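Local coordinates for protein tannase (Fusobacterium nucleatum subsp. nucleatum ATCC 25586, PDB 6YQ4) that probably hydrolyses gallotannins as a magnesium-binding tannase of the alpha/beta-hydrolase superfamily, at residues 115-120 and 135-140; 129-134 and 365-370. All coordinates share one frame; numbering follows the deposited sequence.

Interaction 1: residues 115-120 and 135-140; sequences GARGRT and AIVDLK
Gly115 and Ala116 run past the Asp138 side of the helix formed by 135-140, bringing the Gly115 carbonyl to the CB of Asp138. The methyl of Ala116 points at the helix, where its CB packs 3.8 Å from Asp138 CB and 4.1 Å from Leu139 CD2. Arg117 and Asp138 carry the polar part of the contact. The backbone N of Arg117 gives a nearly straight hydrogen bond (172°) to Asp138 OD1 over 2.7 Å, approaching almost in line with the C-O bond. The Arg117 side chain bends at chi3 (-84°), which turns the NE and NH2 edge of the guanidinium toward the same carboxylate. NE then reaches OD1 of Asp138 at 2.9 Å on its syn lone pair, while NH2 meets OD2 at 3.1 Å from above the carboxylate plane. This is a side-on, two-nitrogen salt bridge, with the two planes turned 41° apart. OD1 is thus gripped by a main-chain and a side-chain donor, so the carboxylate is held by the backbone N-H and the guanidinium of the same residue. Asp138 OD2 also accepts from Gln47 NE2, so the buried acid has several donors and would be expected to stay ionised. At the backbone, Arg117 O lies 3.3 Å from Ala135 CB, near the start of the helix. The segment follows strand 110-114 of the central sheet, and Asp138 fastens it to helix 134-148 early in the beta-alpha-beta crossover to strand 160-163. Leu139 and Ala135 also pack on helix 167-177, and Val137 on helix 185-191.

Interaction 2: residues 129-134 and 365-370; sequences IGKAPA and ENNLFG
Lys131 lays its side chain along the turn that ends helix 364-368. Its chain bends at chi2 (-62°), and the carbons pass over two backbone groups on the way: CB is 3.1 Å from Gly370 O, and CD lies close to Asn367 O. At the tip, NZ donates to Asn367 O, approaching at 141° to the C=O bond; the modelled 2.5 Å is short and its exact value doubtful. A weak bond runs from the same NZ to Asn367 OD1, whose stronger partner is Arg119. NZ also forms a salt bridge with Asp375, so the buried ammonium is matched by a carboxylate, and the carbonyl-rich helix end would be expected to favour its charge further. Ala132 supplies the second anchor. Its backbone N bonds to Leu368 O at 3.0 Å with an angle of 177°, while its methyl points to the helix end and meets Leu368 CD1 at 3.6 Å. Phe369 adds an apolar contact, its CD1 lying 4.1 Å from Ala132 CB. Leu368 thus serves the contact twice, offering its carbonyl to the amide and its CD1 branch to the methyl, although its CB is directed away from the loop. A water lies between Ala132 O and Gly370 O, joining the two backbones beside these contacts. On the loop side, Ala134 N returns to Lys131 O at 3.1 Å across the cis peptide before Pro133. A hydrogen-bonded turn with cis-proline third is close to a type VIa beta-turn; here Pro133 is also the N-cap residue of helix 134-148, and the turn docks on the insertion after strand 202-206, where alpha/beta-hydrolases commonly carry their lid.

In the fold
The two interactions have centres 10 Å apart, on the same side of the chain's centre, and their segments alternate along the sequence: 115-120, 129-134, 135-140, then 365-370. Residues 129-134 lead directly into helix 134-148, so interaction 2 holds the approach to the helix that interaction 1 fixes to the loop after strand 110-114. They are also joined laterally: Arg119 NH1 lies 2.9 Å from Asn367 OD1, a probable hydrogen bond, and the Arg117 guanidinium packs on Ala134. Interaction 1 stays within the core, while interaction 2, with Arg119 to Asn367, links that loop to the long insertion between strands 202-206 and 435-439; both lie away from the magnesium site.

Interaction 1: residues 115-120 and 135-140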
ATOM      1  N   GLY A 115      10.928  10.225   3.601  1.00 25.50           N
ATOM      2  CA  GLY A 115      10.043  10.856   2.655  1.00 22.65           C
ATOM      3  C   GLY A 115      10.285  10.319   1.253  1.00 24.82           C
ATOM      4  O   GLY A 115      11.266   9.618   0.995  1.00 25.56           O
ATOM      5  N   ALA A 116       9.372  10.667   0.343  1.00 23.45           N
ATOM      6  CA  ALA A 116       9.420  10.208  -1.040  1.00 30.18           C
ATOM      7  C   ALA A 116       8.629  11.174  -1.908  1.00 27.70           C
ATOM      8  O   ALA A 116       7.648  11.773  -1.450  1.00 32.25           O
ATOM      9  CB  ALA A 116       8.857   8.781  -1.184  1.00 29.66           C
ATOM     10  N   ARG A 117       9.063  11.316  -3.164  1.00 26.51           N
ATOM     11  CA  ARG A 117       8.349  12.153  -4.121  1.00 28.07           C
ATOM     12  C   ARG A 117       7.013  11.523  -4.487  1.00 23.57           C
ATOM     13  O   ARG A 117       6.768  10.340  -4.265  1.00 26.19           O
ATOM     14  CB  ARG A 117       9.162  12.369  -5.398  1.00 26.05           C
ATOM     15  CG  ARG A 117      10.523  13.022  -5.208  1.00 30.22           C
ATOM     16  CD  ARG A 117      11.335  12.936  -6.493  1.00 26.78           C
ATOM     17  NE  ARG A 117      12.009  11.647  -6.597  1.00 29.68           N
ATOM     18  CZ  ARG A 117      12.505  11.152  -7.725  1.00 32.78           C
ATOM     19  NH1 ARG A 117      12.416  11.852  -8.846  1.00 28.06           N
ATOM     20  NH2 ARG A 117      13.101   9.965  -7.727  1.00 33.55           N
ATOM     21  N   GLY A 118       6.137  12.340  -5.057  1.00 30.53           N
ATOM     22  CA  GLY A 118       4.811  11.902  -5.433  1.00 25.24           C
ATOM     23  C   GLY A 118       4.375  12.654  -6.669  1.00 35.59           C
ATOM     24  O   GLY A 118       5.101  13.501  -7.198  1.00 32.11           O
ATOM     25  N   ARG A 119       3.132  12.382  -7.069  1.00 29.13           N
ATOM     26  CA  ARG A 119       2.691  12.563  -8.442  1.00 31.40           C
ATOM     27  C   ARG A 119       2.496  14.024  -8.844  1.00 33.48           C
ATOM     28  O   ARG A 119       2.543  14.320 -10.040  1.00 31.49           O
ATOM     29  CB  ARG A 119       1.392  11.764  -8.665  1.00 26.74           C
ATOM     30  CG  ARG A 119       0.269  12.122  -7.692  1.00 26.81           C
ATOM     31  CD  ARG A 119      -0.936  11.298  -8.022  1.00 26.92           C
ATOM     32  NE  ARG A 119      -2.096  11.517  -7.157  1.00 21.27           N
ATOM     33  CZ  ARG A 119      -2.918  12.556  -7.231  1.00 28.70           C
ATOM     34  NH1 ARG A 119      -2.685  13.586  -8.085  1.00 23.78           N
ATOM     35  NH2 ARG A 119      -3.955  12.599  -6.403  1.00 25.82           N
ATOM     36  N   THR A 120       2.290  14.946  -7.906  1.00 35.39           N
ATOM     37  CA  THR A 120       2.096  16.345  -8.287  1.00 35.15           C
ATOM     38  C   THR A 120       3.378  17.171  -8.271  1.00 30.17           C
ATOM     39  O   THR A 120       3.339  18.342  -8.653  1.00 33.26           O
ATOM     40  CB  THR A 120       1.062  17.021  -7.379  1.00 32.32           C
ATOM     41  OG1 THR A 120       1.417  16.804  -6.015  1.00 32.58           O
ATOM     42  CG2 THR A 120      -0.327  16.453  -7.614  1.00 25.53           C
ATOM     43  N   ALA A 135       8.436   7.360  -6.587  1.00 28.95           N
ATOM     44  CA  ALA A 135       8.269   7.068  -5.162  1.00 28.69           C
ATOM     45  C   ALA A 135       8.891   5.728  -4.787  1.00 23.39           C
ATOM     46  O   ALA A 135       9.462   5.599  -3.697  1.00 20.62           O
ATOM     47  CB  ALA A 135       6.794   7.098  -4.753  1.00 22.74           C
ATOM     48  N   ILE A 136       8.796   4.721  -5.666  1.00 26.75           N
ATOM     49  CA  ILE A 136       9.406   3.434  -5.340  1.00 32.59           C
ATOM     50  C   ILE A 136      10.922   3.560  -5.427  1.00 39.21           C
ATOM     51  O   ILE A 136      11.649   2.944  -4.642  1.00 43.58           O
ATOM     52  CB  ILE A 136       8.839   2.279  -6.208  1.00 31.05           C
ATOM     53  CG1 ILE A 136       9.451   0.945  -5.770  1.00 20.14           C
ATOM     54  CG2 ILE A 136       9.069   2.462  -7.705  1.00 28.31           C
ATOM     55  CD1 ILE A 136       9.153   0.631  -4.325  1.00 19.52           C
ATOM     56  N   VAL A 137      11.418   4.429  -6.308  1.00 38.47           N
ATOM     57  CA  VAL A 137      12.855   4.650  -6.400  1.00 27.39           C
ATOM     58  C   VAL A 137      13.375   5.327  -5.139  1.00 30.30           C
ATOM     59  O   VAL A 137      14.449   4.981  -4.630  1.00 37.10           O
ATOM     60  CB  VAL A 137      13.179   5.461  -7.663  1.00 33.43           C
ATOM     61  CG1 VAL A 137      14.619   6.011  -7.595  1.00 25.99           C
ATOM     62  CG2 VAL A 137      12.959   4.601  -8.901  1.00 24.78           C
ATOM     63  N   ASP A 138      12.605   6.265  -4.581  1.00 30.83           N
ATOM     64  CA  ASP A 138      13.056   6.953  -3.374  1.00 23.49           C
ATOM     65  C   ASP A 138      13.149   5.986  -2.198  1.00 31.68           C
ATOM     66  O   ASP A 138      14.149   5.982  -1.469  1.00 26.07           O
ATOM     67  CB  ASP A 138      12.126   8.133  -3.051  1.00 37.47           C
ATOM     68  CG  ASP A 138      12.275   9.316  -4.046  1.00 37.10           C
ATOM     69  OD1 ASP A 138      11.352  10.155  -4.147  1.00 38.52           O
ATOM     70  OD2 ASP A 138      13.313   9.420  -4.732  1.00 35.49           O
ATOM     71  N   LEU A 139      12.135   5.125  -2.025  1.00 28.09           N
ATOM     72  CA  LEU A 139      12.147   4.148  -0.939  1.00 21.46           C
ATOM     73  C   LEU A 139      13.309   3.169  -1.082  1.00 26.78           C
ATOM     74  O   LEU A 139      13.962   2.826  -0.087  1.00 28.36           O
ATOM     75  CB  LEU A 139      10.814   3.384  -0.895  1.00 24.96           C
ATOM     76  CG  LEU A 139       9.566   4.180  -0.511  1.00 31.14           C
ATOM     77  CD1 LEU A 139       8.454   3.276  -0.013  1.00 28.60           C
ATOM     78  CD2 LEU A 139       9.894   5.253   0.530  1.00 24.89           C
ATOM     79  N   LYS A 140      13.567   2.687  -2.308  1.00 22.41           N
ATOM     80  CA  LYS A 140      14.728   1.828  -2.542  1.00 23.27           C
ATOM     81  C   LYS A 140      16.017   2.549  -2.180  1.00 28.48           C
ATOM     82  O   LYS A 140      16.874   2.001  -1.480  1.00 34.75           O
ATOM     83  CB  LYS A 140      14.754   1.372  -4.008  1.00 23.56           C
ATOM     84  CG  LYS A 140      13.683   0.331  -4.346  1.00 22.64           C
ATOM     85  CD  LYS A 140      13.543   0.100  -5.848  1.00 22.97           C
ATOM     86  CE  LYS A 140      12.568  -1.045  -6.098  1.00 33.10           C
ATOM     87  NZ  LYS A 140      13.137  -2.384  -5.672  1.00 27.54           N
TER

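Interaction 2: residues 129-134 and 365-370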
ATOM      1  N   ILE A 129       8.410  15.697 -11.690  1.00 43.77           N
ATOM      2  CA  ILE A 129       9.537  14.943 -11.159  1.00 36.23           C
ATOM      3  C   ILE A 129       9.109  13.851 -10.193  1.00 40.49           C
ATOM      4  O   ILE A 129       9.969  13.204  -9.582  1.00 27.80           O
ATOM      5  CB  ILE A 129      10.550  15.882 -10.474  1.00 33.69           C
ATOM      6  CG1 ILE A 129       9.862  16.613  -9.324  1.00 30.49           C
ATOM      7  CG2 ILE A 129      11.120  16.860 -11.475  1.00 33.12           C
ATOM      8  CD1 ILE A 129      10.793  17.374  -8.435  1.00 31.27           C
ATOM      9  N   GLY A 130       7.809  13.628 -10.027  1.00 35.59           N
ATOM     10  CA  GLY A 130       7.348  12.639  -9.073  1.00 31.38           C
ATOM     11  C   GLY A 130       6.290  11.713  -9.632  1.00 33.47           C
ATOM     12  O   GLY A 130       5.518  11.102  -8.882  1.00 30.33           O
ATOM     13  N   LYS A 131       6.226  11.628 -10.956  1.00 32.04           N
ATOM     14  CA  LYS A 131       5.427  10.602 -11.583  1.00 24.88           C
ATOM     15  C   LYS A 131       6.148   9.266 -11.475  1.00 32.30           C
ATOM     16  O   LYS A 131       7.353   9.197 -11.207  1.00 31.55           O
ATOM     17  CB  LYS A 131       5.157  10.932 -13.049  1.00 26.09           C
ATOM     18  CG  LYS A 131       4.653  12.338 -13.303  1.00 31.47           C
ATOM     19  CD  LYS A 131       3.332  12.563 -12.605  1.00 27.35           C
ATOM     20  CE  LYS A 131       2.509  13.576 -13.365  1.00 27.43           C
ATOM     21  NZ  LYS A 131       1.132  13.651 -12.836  1.00 33.43           N
ATOM     22  N   ALA A 132       5.388   8.201 -11.697  1.00 32.44           N
ATOM     23  CA  ALA A 132       5.917   6.847 -11.595  1.00 29.59           C
ATOM     24  C   ALA A 132       7.187   6.712 -12.432  1.00 32.24           C
ATOM     25  O   ALA A 132       7.235   7.192 -13.568  1.00 32.09           O
ATOM     26  CB  ALA A 132       4.857   5.852 -12.067  1.00 23.17           C
ATOM     27  N   PRO A 133       8.230   6.050 -11.927  1.00 40.19           N
ATOM     28  CA  PRO A 133       8.363   5.285 -10.681  1.00 33.93           C
ATOM     29  C   PRO A 133       9.132   5.994  -9.548  1.00 34.20           C
ATOM     30  O   PRO A 133       9.777   5.316  -8.761  1.00 36.92           O
ATOM     31  CB  PRO A 133       9.128   4.056 -11.156  1.00 23.27           C
ATOM     32  CG  PRO A 133      10.084   4.653 -12.219  1.00 24.81           C
ATOM     33  CD  PRO A 133       9.360   5.803 -12.846  1.00 34.94           C
ATOM     34  N   ALA A 134       9.026   7.322  -9.446  1.00 34.26           N
ATOM     35  CA  ALA A 134       9.828   8.080  -8.483  1.00 33.43           C
ATOM     36  C   ALA A 134       9.670   7.573  -7.046  1.00 29.21           C
ATOM     37  O   ALA A 134      10.660   7.427  -6.322  1.00 30.77           O
ATOM     38  CB  ALA A 134       9.467   9.574  -8.548  1.00 31.95           C
ATOM     39  N   GLU A 365      -4.643   7.846  -9.943  1.00 33.66           N
ATOM     40  CA  GLU A 365      -3.768   6.840 -10.555  1.00 26.31           C
ATOM     41  C   GLU A 365      -3.431   7.213 -12.000  1.00 21.98           C
ATOM     42  O   GLU A 365      -2.300   7.012 -12.447  1.00 26.90           O
ATOM     43  CB  GLU A 365      -4.422   5.456 -10.507  1.00 28.18           C
ATOM     44  CG  GLU A 365      -4.425   4.780  -9.134  1.00 41.46           C
ATOM     45  CD  GLU A 365      -5.400   5.418  -8.148  1.00 45.00           C
ATOM     46  OE1 GLU A 365      -5.028   5.549  -6.957  1.00 45.16           O
ATOM     47  OE2 GLU A 365      -6.531   5.788  -8.557  1.00 39.32           O
ATOM     48  N   ASN A 366      -4.412   7.707 -12.756  1.00 23.48           N
ATOM     49  CA  ASN A 366      -4.125   8.417 -14.010  1.00 27.87           C
ATOM     50  C   ASN A 366      -3.005   9.433 -13.827  1.00 27.93           C
ATOM     51  O   ASN A 366      -2.082   9.520 -14.641  1.00 27.63           O
ATOM     52  CB  ASN A 366      -5.365   9.157 -14.486  1.00 25.07           C
ATOM     53  CG  ASN A 366      -6.421   8.251 -15.041  1.00 32.92           C
ATOM     54  OD1 ASN A 366      -7.599   8.395 -14.693  1.00 30.86           O
ATOM     55  ND2 ASN A 366      -6.034   7.353 -15.956  1.00 26.10           N
ATOM     56  N   ASN A 367      -3.101  10.244 -12.760  1.00 34.01           N
ATOM     57  CA  ASN A 367      -2.109  11.272 -12.488  1.00 25.20           C
ATOM     58  C   ASN A 367      -0.750  10.675 -12.133  1.00 30.34           C
ATOM     59  O   ASN A 367       0.276  11.290 -12.443  1.00 25.47           O
ATOM     60  CB  ASN A 367      -2.614  12.176 -11.366  1.00 25.18           C
ATOM     61  CG  ASN A 367      -1.791  13.414 -11.214  1.00 26.22           C
ATOM     62  OD1 ASN A 367      -0.876  13.455 -10.410  1.00 26.62           O
ATOM     63  ND2 ASN A 367      -2.084  14.426 -12.015  1.00 27.68           N
ATOM     64  N   LEU A 368      -0.716   9.486 -11.489  1.00 23.33           N
ATOM     65  CA  LEU A 368       0.564   8.831 -11.184  1.00 22.90           C
ATOM     66  C   LEU A 368       1.322   8.450 -12.453  1.00 24.86           C
ATOM     67  O   LEU A 368       2.558   8.512 -12.470  1.00 25.44           O
ATOM     68  CB  LEU A 368       0.351   7.581 -10.303  1.00 21.55           C
ATOM     69  CG  LEU A 368       1.447   6.486 -10.185  1.00 23.15           C
ATOM     70  CD1 LEU A 368       2.656   7.012  -9.436  1.00 21.30           C
ATOM     71  CD2 LEU A 368       0.930   5.147  -9.524  1.00 19.96           C
ATOM     72  N   PHE A 369       0.609   8.092 -13.523  1.00 24.02           N
ATOM     73  CA  PHE A 369       1.215   7.606 -14.757  1.00 24.82           C
ATOM     74  C   PHE A 369       1.399   8.694 -15.813  1.00 36.62           C
ATOM     75  O   PHE A 369       1.679   8.372 -16.969  1.00 43.77           O
ATOM     76  CB  PHE A 369       0.393   6.443 -15.336  1.00 24.77           C
ATOM     77  CG  PHE A 369       0.581   5.143 -14.578  1.00 23.16           C
ATOM     78  CD1 PHE A 369       1.830   4.560 -14.484  1.00 23.13           C
ATOM     79  CD2 PHE A 369      -0.472   4.554 -13.913  1.00 22.17           C
ATOM     80  CE1 PHE A 369       2.019   3.413 -13.768  1.00 22.14           C
ATOM     81  CE2 PHE A 369      -0.304   3.382 -13.212  1.00 27.75           C
ATOM     82  CZ  PHE A 369       0.949   2.811 -13.130  1.00 25.41           C
ATOM     83  N   GLY A 370       1.265   9.967 -15.451  1.00 27.03           N
ATOM     84  CA  GLY A 370       1.838  11.005 -16.294  1.00 31.28           C
ATOM     85  C   GLY A 370       3.352  10.881 -16.366  1.00 32.77           C
ATOM     86  O   GLY A 370       3.922   9.959 -15.768  1.00 38.96           O
TER
HETATM   87  O   HOH W   1       6.060   7.930 -15.606  1.00 36.73           O